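Local atomic coordinates of transcriptional regulator nlh2 (Aquifex aeolicus, PDB entry 4G3V), a protein that probably regulates transcription as a sigma54 activator, its GAF domain, captured here in an inactive state, serving as the regulatory module. Residues A[7-10]-A[11-15]. Numbering follows the deposited sequence.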
loop_
_atom_site.group_PDB
_atom_site.type_symbol
_atom_site.label_atom_id
_atom_site.label_comp_id
_atom_site.label_asym_id
_atom_site.label_seq_id
_atom_site.Cartn_x
_atom_site.Cartn_y
_atom_site.Cartn_z
ATOM N N LYS A 7 -1.819 8.413 -11.249
ATOM C CA LYS A 7 -1.408 7.124 -11.811
ATOM C C LYS A 7 -0.904 6.170 -10.733
ATOM O O LYS A 7 -1.113 4.962 -10.824
ATOM C CB LYS A 7 -0.321 7.293 -12.871
ATOM C CG LYS A 7 -0.800 7.887 -14.180
ATOM C CD LYS A 7 0.359 7.984 -15.156
ATOM C CE LYS A 7 -0.014 8.731 -16.424
ATOM N NZ LYS A 7 1.176 8.943 -17.305
ATOM N N GLU A 8 -0.243 6.705 -9.715
ATOM C CA GLU A 8 0.237 5.882 -8.604
ATOM C C GLU A 8 -0.916 5.307 -7.797
ATOM O O GLU A 8 -0.901 4.133 -7.399
ATOM C CB GLU A 8 1.158 6.708 -7.702
ATOM C CG GLU A 8 2.491 7.011 -8.358
ATOM C CD GLU A 8 3.342 8.010 -7.587
ATOM O OE1 GLU A 8 2.843 8.636 -6.618
ATOM O OE2 GLU A 8 4.521 8.170 -7.968
ATOM N N ILE A 9 -1.927 6.130 -7.566
ATOM C CA ILE A 9 -3.109 5.670 -6.851
ATOM C C ILE A 9 -3.795 4.574 -7.657
ATOM O O ILE A 9 -4.139 3.494 -7.129
ATOM C CB ILE A 9 -4.069 6.844 -6.598
ATOM C CG1 ILE A 9 -3.477 7.757 -5.509
ATOM C CG2 ILE A 9 -5.439 6.338 -6.187
ATOM C CD1 ILE A 9 -4.109 9.142 -5.432
ATOM N N ASN A 10 -3.969 4.835 -8.949
ATOM C CA ASN A 10 -4.626 3.865 -9.820
ATOM C C ASN A 10 -3.851 2.552 -9.961
ATOM O O ASN A 10 -4.456 1.470 -10.012
ATOM C CB ASN A 10 -4.932 4.495 -11.189
ATOM C CG ASN A 10 -6.038 5.547 -11.105
ATOM O OD1 ASN A 10 -6.895 5.484 -10.219
ATOM N ND2 ASN A 10 -6.024 6.519 -12.023
ATOM N N VAL A 11 -2.531 2.614 -10.032
ATOM C CA VAL A 11 -1.764 1.369 -10.172
ATOM C C VAL A 11 -1.823 0.537 -8.892
ATOM O O VAL A 11 -1.850 -0.694 -8.943
ATOM C CB VAL A 11 -0.297 1.592 -10.643
ATOM C CG1 VAL A 11 0.600 1.963 -9.505
ATOM C CG2 VAL A 11 0.233 0.321 -11.321
ATOM N N VAL A 12 -1.837 1.197 -7.743
ATOM C CA VAL A 12 -1.987 0.484 -6.481
ATOM C C VAL A 12 -3.361 -0.203 -6.428
ATOM O O VAL A 12 -3.466 -1.379 -6.054
ATOM C CB VAL A 12 -1.786 1.432 -5.278
ATOM C CG1 VAL A 12 -2.357 0.825 -3.994
ATOM C CG2 VAL A 12 -0.302 1.757 -5.124
ATOM N N ASN A 13 -4.418 0.500 -6.810
ATOM C CA ASN A 13 -5.737 -0.153 -6.871
ATOM C C ASN A 13 -5.742 -1.341 -7.834
ATOM O O ASN A 13 -6.298 -2.395 -7.535
ATOM C CB ASN A 13 -6.834 0.833 -7.297
ATOM C CG ASN A 13 -7.035 1.952 -6.306
ATOM O OD1 ASN A 13 -6.675 1.833 -5.137
ATOM N ND2 ASN A 13 -7.622 3.054 -6.770
ATOM N N GLU A 14 -5.114 -1.171 -8.992
ATOM C CA GLU A 14 -5.092 -2.214 -10.023
ATOM C C GLU A 14 -4.291 -3.432 -9.557
ATOM O O GLU A 14 -4.705 -4.567 -9.744
ATOM C CB GLU A 14 -4.504 -1.647 -11.314
ATOM C CG GLU A 14 -4.308 -2.664 -12.441
ATOM C CD GLU A 14 -5.593 -3.232 -13.018
ATOM O OE1 GLU A 14 -6.703 -2.897 -12.548
ATOM O OE2 GLU A 14 -5.473 -4.025 -13.974
ATOM N N ILE A 15 -3.143 -3.187 -8.925
ATOM C CA ILE A 15 -2.324 -4.265 -8.394
ATOM C C ILE A 15 -3.080 -5.049 -7.329
ATOM O O ILE A 15 -3.020 -6.274 -7.305
ATOM C CB ILE A 15 -0.966 -3.721 -7.870
ATOM C CG1 ILE A 15 -0.091 -3.321 -9.077
ATOM C CG2 ILE A 15 -0.246 -4.758 -7.028
ATOM C CD1 ILE A 15 1.176 -2.536 -8.719
HETATM O O HOH W 1 -8.577 3.058 -9.520
#
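N10 and N13, three residues apart on helix 4-19, are joined through a water that donates to N10 OD1 at 3.0 Å and accepts from N13 ND2 at 2.9 Å; N10 OD1 and N13 ND2 themselves stay 4.3 Å apart. The other end of the N13 amide, OD1, takes hydrogen bonds from N154 and N150 of the second subunit, which fixes which way the group is turned. With CG of N13 anti to its carbonyl carbon and beside the backbone N (chi1 -64°), the amide leans back along the helix, its CG 3.4 Å from I9 O. I9 lies alongside, pointing the same way, CG2 4.0 Å from N13 ND2. Replacing N13 by leucine would probably leave N154 and N150 of the partner subunit without their shared acceptor and break the water link to N10. Helix 4-19, the first of this GAF-domain construct, packs through V11 and I15 on helix 25-40 and through E8 and I15 on helix 139-162, while I9, V12 and N13 meet helix 139-162 of the second subunit. Backbone bonds are of the alpha-helical i to i+4 kind: N13 N to I9 O is the straightest of the four that cross from 7-10 to 11-15, at 168°, and V11, V12 and E14 N bond likewise to the carbonyl oxygens of K7, E8 and N10, respectively. V11 CG1, between its own backbone N and carbonyl carbon (chi1 82°), lies in van der Waals contact with E8 O at 3.4 Å; V12 CG2 approaches that same oxygen, already the acceptor of V12 N, to 3.3 Å.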